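Local coordinates for protein syndapin (Drosophila melanogaster, PDB 3I2W) that probably acts in endocytosis, binding membrane phospholipids as a homodimer through its F-BAR domain, the part of the protein described here, at residues 142-147 with 188-193; 149-154 with 181-186; 135-140 with 194-199. One frame throughout, in Å; residues are numbered along the deposited sequence.

In the fold
All three contacts join the same two antiparallel helices, 114-159 and 169-240, in the F-BAR domain. They follow one another along the helix pair, with contact 1 in the middle. Contact 1 touches both neighbours; contacts 2 and 3 do not touch and have centres about 20 Å apart. Contact 1 is the most buried of the three, pairing tyrosines, a cysteine and an arginine under the C-terminal residues of the second subunit. Contacts 2 and 3 lie nearer the surface. Contact 2 packs threonine, valine and alanine beside a glutamate and a lysine. Contact 3 is made of aliphatic groups, with two exposed, opposite charges that do not meet. The second subunit reaches all three.

Contact 1: residues 142-147 with 188-193; sequences ADYHSA and KCREKY
Tyr-144 of helix 142-147 is the main bump, and Cys-189, Arg-190 and Tyr-193 line the hollow that takes it. Val-186, one turn back, adds its backbone oxygen to the wall. The spacing of these four residues is that of a knobs-into-holes socket. CG of Tyr-144 is anti to the backbone N (chi1 155°), which sets CG on the side of the other helix. The CB of Cys-189 lies at the ring edge, in its plane, 3.7 Å from Tyr-144 CD1. On the same side of the ring, but out of its plane, the CB of Arg-190 comes within 3.5 Å of Tyr-144 CE1. The same CE1 sits over one face of the Arg-190 guanidinium, whose plane is turned 78° from the ring. Tyr-193 closes the hollow with CD2, 3.8 Å from CD2 of Tyr-144. Their two side chains cross at about a right angle. Cys-189 is the return bump; it fits among Asp-143, Tyr-144 and Ala-147, with its SG 4.1 Å from Ala-147 CB. The helix axes run antiparallel, at 158°, and come within 8.6 Å. This is coiled-coil packing within the F-BAR helix bundle.

At the far end of the ring, NE and NH2 of Arg-190 both give weak hydrogen bonds to Tyr-144 OH, each 3.1 Å long. The stronger partner of this hydroxyl is Glu-288 of the second subunit. Tyr-193 also turns to that subunit, bonding its Val-287 and stacking on its Phe-286. The chemistry thus joins two tasks: apolar surfaces seat the helices, while the tyrosine hydroxyls tie them to the partner chain.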
# COMPACT_ATOMS: atom_id res chain seq x y z
N ALA B 142 -40.77 32.84 -38.50
CA ALA B 142 -40.04 32.91 -39.75
C ALA B 142 -41.00 33.40 -40.85
O ALA B 142 -40.66 34.33 -41.60
CB ALA B 142 -39.41 31.53 -40.10
N ASP B 143 -42.20 32.81 -40.89
CA ASP B 143 -43.17 33.10 -41.91
C ASP B 143 -43.61 34.53 -41.85
O ASP B 143 -44.25 35.03 -42.79
CB ASP B 143 -44.36 32.13 -41.81
CG ASP B 143 -44.04 30.80 -42.45
OD1 ASP B 143 -42.82 30.59 -42.78
OD2 ASP B 143 -44.98 29.99 -42.63
N TYR B 144 -43.21 35.23 -40.80
CA TYR B 144 -43.71 36.59 -40.63
C TYR B 144 -42.60 37.58 -40.83
O TYR B 144 -42.83 38.76 -40.98
CB TYR B 144 -44.31 36.77 -39.25
CG TYR B 144 -44.30 38.19 -38.74
CD1 TYR B 144 -45.33 39.07 -39.04
CD2 TYR B 144 -43.26 38.67 -37.96
CE1 TYR B 144 -45.33 40.42 -38.57
CE2 TYR B 144 -43.25 40.03 -37.48
CZ TYR B 144 -44.29 40.88 -37.79
OH TYR B 144 -44.30 42.19 -37.34
N HIS B 145 -41.38 37.10 -40.82
CA HIS B 145 -40.28 38.01 -40.96
C HIS B 145 -40.03 38.02 -42.44
O HIS B 145 -39.50 38.98 -42.98
CB HIS B 145 -39.04 37.50 -40.19
CG HIS B 145 -39.02 37.85 -38.73
ND1 HIS B 145 -38.17 37.25 -37.83
CD2 HIS B 145 -39.75 38.74 -38.00
CE1 HIS B 145 -38.36 37.75 -36.63
NE2 HIS B 145 -39.31 38.66 -36.70
N SER B 146 -40.40 36.95 -43.13
CA SER B 146 -40.15 36.94 -44.56
C SER B 146 -41.30 37.63 -45.29
O SER B 146 -41.13 38.13 -46.39
CB SER B 146 -39.85 35.54 -45.11
OG SER B 146 -41.01 34.77 -45.15
N ALA B 147 -42.45 37.69 -44.65
CA ALA B 147 -43.51 38.54 -45.16
C ALA B 147 -43.17 40.01 -44.95
O ALA B 147 -43.55 40.84 -45.77
CB ALA B 147 -44.83 38.19 -44.51
N LYS B 188 -51.86 39.06 -41.94
CA LYS B 188 -52.17 37.67 -41.73
C LYS B 188 -51.10 36.99 -40.81
O LYS B 188 -51.43 36.37 -39.79
CB LYS B 188 -52.31 36.93 -43.08
CG LYS B 188 -53.30 35.75 -43.03
CD LYS B 188 -53.16 34.74 -44.21
CE LYS B 188 -54.20 33.60 -44.06
NZ LYS B 188 -53.94 32.41 -44.94
N CYS B 189 -49.83 37.16 -41.18
CA CYS B 189 -48.69 36.66 -40.43
C CYS B 189 -48.49 37.18 -39.03
O CYS B 189 -48.22 36.36 -38.16
CB CYS B 189 -47.43 36.91 -41.21
SG CYS B 189 -47.38 35.73 -42.47
N ARG B 190 -48.54 38.50 -38.83
CA ARG B 190 -48.47 39.04 -37.49
C ARG B 190 -49.53 38.33 -36.66
O ARG B 190 -49.29 37.94 -35.52
CB ARG B 190 -48.67 40.55 -37.47
CG ARG B 190 -48.32 41.17 -36.11
CD ARG B 190 -48.25 42.70 -36.03
NE ARG B 190 -47.12 43.24 -36.79
CZ ARG B 190 -47.26 43.89 -37.96
NH1 ARG B 190 -48.49 44.07 -38.48
NH2 ARG B 190 -46.19 44.37 -38.60
N GLU B 191 -50.69 38.09 -37.23
CA GLU B 191 -51.71 37.45 -36.47
C GLU B 191 -51.33 36.03 -36.11
O GLU B 191 -51.26 35.74 -34.94
CB GLU B 191 -53.06 37.57 -37.12
CG GLU B 191 -53.75 38.83 -36.68
CD GLU B 191 -54.84 39.25 -37.66
OE1 GLU B 191 -55.83 38.50 -37.82
OE2 GLU B 191 -54.70 40.35 -38.26
N LYS B 192 -51.06 35.16 -37.07
CA LYS B 192 -50.75 33.77 -36.72
C LYS B 192 -49.59 33.70 -35.68
O LYS B 192 -49.61 32.87 -34.77
CB LYS B 192 -50.49 32.87 -37.94
CG LYS B 192 -51.58 32.70 -39.02
CD LYS B 192 -53.08 32.54 -38.57
CE LYS B 192 -53.36 31.58 -37.35
NZ LYS B 192 -53.36 30.10 -37.62
N TYR B 193 -48.62 34.59 -35.81
CA TYR B 193 -47.52 34.63 -34.88
C TYR B 193 -48.04 34.94 -33.45
O TYR B 193 -47.94 34.12 -32.56
CB TYR B 193 -46.42 35.56 -35.43
CG TYR B 193 -45.12 35.65 -34.68
CD1 TYR B 193 -44.63 34.63 -33.85
CD2 TYR B 193 -44.32 36.77 -34.84
CE1 TYR B 193 -43.39 34.79 -33.16
CE2 TYR B 193 -43.11 36.94 -34.15
CZ TYR B 193 -42.66 35.95 -33.33
OH TYR B 193 -41.46 36.17 -32.70

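Contact 2: residues 149-154 with 181-186; sequences KTERSA and KTKDQV
Glu-151 lies against Thr-182 and Val-186, and this is the close-packed part of the contact. Its CB is 3.8 Å from Val-186 CG2, and its CG is 3.5 Å from Thr-182 OG1. Thr-182 in turn fits among Thr-150, Glu-151 and Ala-154. Its CG2 meets Thr-150 CG2 at 3.9 Å, and its OG1 faces Ala-154 CB. That hydroxyl is hydrogen-bonded within its own helix, to Arg-178 O and Val-179 O, while Thr-150 OG1 bonds to Ser-146 O. Both threonines therefore present mainly their carbon surface to each other.

Toward Lys-183 the carbon chain is still touched, but the charged ends do not meet. The loose parts are this lysine tip and the exposed edge at Thr-150. Glu-151 bends at chi2 (-109°), which turns CD toward Lys-183. The carboxylate then crosses the lysine chain at a slant, with OE2 3.4 Å from Lys-183 CE. NZ of Lys-183 stays 4.2 Å from Glu-151 OE2, beyond a salt bridge. An alanine in place of Glu-151 would probably open a gap beside Thr-182 and leave the Lys-183 charge without its nearby carboxylate.

The helix axes are antiparallel, at 151°, as in the rest of this coiled coil, and Tyr-289 of the second subunit packs on Lys-149 and Arg-152 nearby. No hydrogen bond links the two segments. Their association rests on van der Waals packing, helped, probably modestly, by the attraction between Glu-151 and Lys-183.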
# COMPACT_ATOMS: atom_id res chain seq x y z
N LYS B 149 -40.11 41.28 -44.90
CA LYS B 149 -39.08 41.51 -45.86
C LYS B 149 -39.67 41.68 -47.24
O LYS B 149 -39.37 42.66 -47.89
CB LYS B 149 -38.06 40.37 -45.84
CG LYS B 149 -36.63 40.82 -46.23
CD LYS B 149 -35.66 39.64 -46.43
CE LYS B 149 -35.96 38.88 -47.73
NZ LYS B 149 -34.74 38.16 -48.24
N THR B 150 -40.51 40.75 -47.69
CA THR B 150 -41.12 40.89 -49.00
C THR B 150 -41.71 42.31 -49.12
O THR B 150 -41.20 43.16 -49.87
CB THR B 150 -42.25 39.86 -49.29
OG1 THR B 150 -41.86 38.57 -48.83
CG2 THR B 150 -42.51 39.75 -50.79
N GLU B 151 -42.74 42.57 -48.35
CA GLU B 151 -43.42 43.84 -48.36
C GLU B 151 -42.54 45.08 -48.41
O GLU B 151 -42.97 46.10 -48.90
CB GLU B 151 -44.34 43.90 -47.15
CG GLU B 151 -45.53 44.81 -47.29
CD GLU B 151 -45.41 46.04 -46.43
OE1 GLU B 151 -44.42 46.79 -46.60
OE2 GLU B 151 -46.31 46.24 -45.58
N ARG B 152 -41.31 45.02 -47.92
CA ARG B 152 -40.46 46.22 -47.92
C ARG B 152 -39.73 46.39 -49.25
O ARG B 152 -39.33 47.49 -49.62
CB ARG B 152 -39.48 46.19 -46.74
CG ARG B 152 -40.16 46.37 -45.36
CD ARG B 152 -39.16 46.31 -44.18
NE ARG B 152 -38.19 47.43 -44.19
CZ ARG B 152 -37.02 47.46 -43.53
NH1 ARG B 152 -36.60 46.44 -42.79
NH2 ARG B 152 -36.24 48.54 -43.63
N SER B 153 -39.57 45.29 -49.97
CA SER B 153 -38.86 45.27 -51.24
C SER B 153 -39.87 45.31 -52.37
O SER B 153 -39.51 45.40 -53.54
CB SER B 153 -38.04 44.00 -51.35
OG SER B 153 -38.91 42.91 -51.55
N ALA B 154 -41.15 45.21 -52.01
CA ALA B 154 -42.21 45.24 -52.97
C ALA B 154 -42.67 46.67 -53.07
O ALA B 154 -43.01 47.14 -54.16
CB ALA B 154 -43.36 44.33 -52.55
N LYS B 181 -50.97 42.93 -51.60
CA LYS B 181 -51.12 41.50 -51.34
C LYS B 181 -50.06 41.10 -50.34
O LYS B 181 -50.23 40.15 -49.58
CB LYS B 181 -50.89 40.67 -52.62
CG LYS B 181 -51.84 39.43 -52.88
CD LYS B 181 -52.15 38.49 -51.65
CE LYS B 181 -51.06 37.43 -51.34
NZ LYS B 181 -50.86 36.39 -52.42
N THR B 182 -48.95 41.80 -50.36
CA THR B 182 -47.90 41.46 -49.47
C THR B 182 -48.14 42.17 -48.16
O THR B 182 -47.60 41.76 -47.15
CB THR B 182 -46.52 41.80 -50.01
OG1 THR B 182 -46.45 43.20 -50.26
CG2 THR B 182 -46.17 40.98 -51.27
N LYS B 183 -48.93 43.23 -48.12
CA LYS B 183 -49.23 43.76 -46.82
C LYS B 183 -50.46 43.13 -46.18
O LYS B 183 -50.68 43.28 -45.00
CB LYS B 183 -49.25 45.28 -46.79
CG LYS B 183 -50.12 45.95 -47.80
CD LYS B 183 -49.76 47.45 -47.87
CE LYS B 183 -48.25 47.66 -47.95
NZ LYS B 183 -47.90 49.07 -48.27
N ASP B 184 -51.25 42.41 -46.97
CA ASP B 184 -52.15 41.41 -46.42
C ASP B 184 -51.30 40.39 -45.68
O ASP B 184 -51.70 39.93 -44.62
CB ASP B 184 -52.89 40.63 -47.49
CG ASP B 184 -53.83 41.48 -48.30
OD1 ASP B 184 -54.35 42.49 -47.76
OD2 ASP B 184 -54.06 41.12 -49.49
N GLN B 185 -50.16 40.02 -46.28
CA GLN B 185 -49.25 39.02 -45.74
C GLN B 185 -48.65 39.44 -44.40
O GLN B 185 -48.79 38.72 -43.43
CB GLN B 185 -48.16 38.65 -46.76
CG GLN B 185 -48.58 37.60 -47.76
CD GLN B 185 -49.44 36.54 -47.12
OE1 GLN B 185 -50.64 36.75 -46.89
NE2 GLN B 185 -48.85 35.38 -46.81
N VAL B 186 -48.02 40.61 -44.33
CA VAL B 186 -47.59 41.17 -43.05
C VAL B 186 -48.65 41.08 -41.93
O VAL B 186 -48.31 40.87 -40.76
CB VAL B 186 -47.14 42.61 -43.21
CG1 VAL B 186 -47.03 43.33 -41.84
CG2 VAL B 186 -45.82 42.63 -43.92

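Contact 3: residues 135-140 with 194-199; sequences AKVEKA and EQAIAE
Val-137 lays a methyl group on the flat peptide that joins Ala-196 to Ile-197. This peptide is the main flat group of the contact. CG2 of Val-137 stands above its plane, 3.6 Å from Ala-196 C, with Ile-197 N close by. The torsion sets CG1 anti to the backbone N (chi1 161°), and CG2 is the branch that reaches across. A second flat group, the carboxylate of Glu-199, takes little part. Its OE1 comes to 4.3 Å from Lys-136 CD.

Around the peptide the contact is aliphatic. Val-137 CG2 also meets Ala-196 CB at 3.8 Å. Ile-197 offers CG1 to the same methyl, 4.0 Å away. Ala-196 is the small bump from the other helix. Its CB points between the backbone of Lys-136 and Val-137 on one hand and Ala-140 on the other, where the two alanine CB atoms are 4.3 Å apart. Val-137 is buried. Tyr-193 and Ile-200 of helix 169-240 also touch it, so its socket extends one turn in each direction, as in knobs-into-holes packing. Ser-285 of the second subunit packs on Ile-197.

The axes are antiparallel, at 161°, and approach to 8.7 Å, which continues the coiled coil of the F-BAR helices. Toward solvent, NZ of Lys-136 is 5.9 Å from Glu-199 OE1, too far for a salt bridge. No hydrogen bond crosses between the segments. The chemistry is that of aliphatic packing, with two exposed opposite charges that probably add only a weak long-range attraction.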
# COMPACT_ATOMS: atom_id res chain seq x y z
N ALA B 135 -42.54 24.74 -32.35
CA ALA B 135 -42.33 24.61 -33.77
C ALA B 135 -43.20 25.65 -34.51
O ALA B 135 -42.70 26.50 -35.25
CB ALA B 135 -42.64 23.17 -34.23
N LYS B 136 -44.51 25.57 -34.29
CA LYS B 136 -45.41 26.62 -34.65
C LYS B 136 -44.83 27.99 -34.34
O LYS B 136 -44.64 28.78 -35.25
CB LYS B 136 -46.73 26.41 -33.97
CG LYS B 136 -47.47 25.19 -34.51
CD LYS B 136 -48.90 25.20 -33.97
CE LYS B 136 -49.57 23.82 -33.99
NZ LYS B 136 -49.67 23.33 -35.39
N VAL B 137 -44.48 28.28 -33.10
CA VAL B 137 -44.02 29.62 -32.88
C VAL B 137 -42.91 29.90 -33.84
O VAL B 137 -42.86 30.95 -34.40
CB VAL B 137 -43.63 29.93 -31.45
CG1 VAL B 137 -42.74 31.16 -31.38
CG2 VAL B 137 -44.85 30.20 -30.63
N GLU B 138 -42.06 28.92 -34.11
CA GLU B 138 -40.90 29.18 -34.94
C GLU B 138 -41.20 29.37 -36.44
O GLU B 138 -40.55 30.19 -37.06
CB GLU B 138 -39.83 28.14 -34.69
CG GLU B 138 -39.31 28.16 -33.24
CD GLU B 138 -38.44 29.38 -32.89
OE1 GLU B 138 -38.61 29.98 -31.78
OE2 GLU B 138 -37.56 29.73 -33.72
N LYS B 139 -42.17 28.64 -36.99
CA LYS B 139 -42.66 28.86 -38.37
C LYS B 139 -43.30 30.24 -38.47
O LYS B 139 -42.82 31.10 -39.19
CB LYS B 139 -43.69 27.80 -38.82
CG LYS B 139 -43.15 26.69 -39.71
CD LYS B 139 -42.93 27.08 -41.20
CE LYS B 139 -44.25 27.18 -42.04
NZ LYS B 139 -45.50 26.76 -41.31
N ALA B 140 -44.39 30.44 -37.73
CA ALA B 140 -44.96 31.72 -37.56
C ALA B 140 -43.94 32.85 -37.43
O ALA B 140 -44.11 33.89 -38.04
CB ALA B 140 -45.88 31.70 -36.37
N GLU B 194 -48.68 36.09 -33.25
CA GLU B 194 -49.35 36.41 -31.99
C GLU B 194 -50.24 35.29 -31.48
O GLU B 194 -50.41 35.14 -30.31
CB GLU B 194 -50.20 37.66 -32.13
CG GLU B 194 -49.38 38.98 -32.18
CD GLU B 194 -50.18 40.14 -32.82
OE1 GLU B 194 -51.41 39.95 -33.06
OE2 GLU B 194 -49.59 41.22 -33.08
N GLN B 195 -50.81 34.49 -32.33
CA GLN B 195 -51.68 33.46 -31.81
C GLN B 195 -50.90 32.25 -31.35
O GLN B 195 -51.40 31.43 -30.60
CB GLN B 195 -52.67 32.99 -32.88
CG GLN B 195 -53.93 33.83 -33.01
CD GLN B 195 -54.35 33.92 -34.45
OE1 GLN B 195 -53.76 34.68 -35.23
NE2 GLN B 195 -55.35 33.12 -34.85
N ALA B 196 -49.70 32.11 -31.87
CA ALA B 196 -48.95 30.93 -31.62
C ALA B 196 -48.26 31.21 -30.29
O ALA B 196 -48.25 30.35 -29.40
CB ALA B 196 -47.95 30.68 -32.73
N ILE B 197 -47.75 32.42 -30.14
CA ILE B 197 -47.23 32.82 -28.86
C ILE B 197 -48.25 32.71 -27.72
O ILE B 197 -47.97 32.16 -26.65
CB ILE B 197 -46.66 34.18 -28.92
CG1 ILE B 197 -45.26 34.04 -29.52
CG2 ILE B 197 -46.51 34.70 -27.53
CD1 ILE B 197 -44.63 35.27 -29.96
N ALA B 198 -49.44 33.20 -27.96
CA ALA B 198 -50.49 33.05 -27.00
C ALA B 198 -50.75 31.58 -26.70
O ALA B 198 -51.06 31.25 -25.57
CB ALA B 198 -51.78 33.74 -27.50
N GLU B 199 -50.64 30.70 -27.69
CA GLU B 199 -51.18 29.33 -27.53
C GLU B 199 -50.24 28.51 -26.64
O GLU B 199 -50.68 27.66 -25.83
CB GLU B 199 -51.33 28.63 -28.87
CG GLU B 199 -52.47 27.64 -28.93
CD GLU B 199 -52.22 26.49 -29.95
OE1 GLU B 199 -51.57 26.76 -30.99
OE2 GLU B 199 -52.67 25.32 -29.71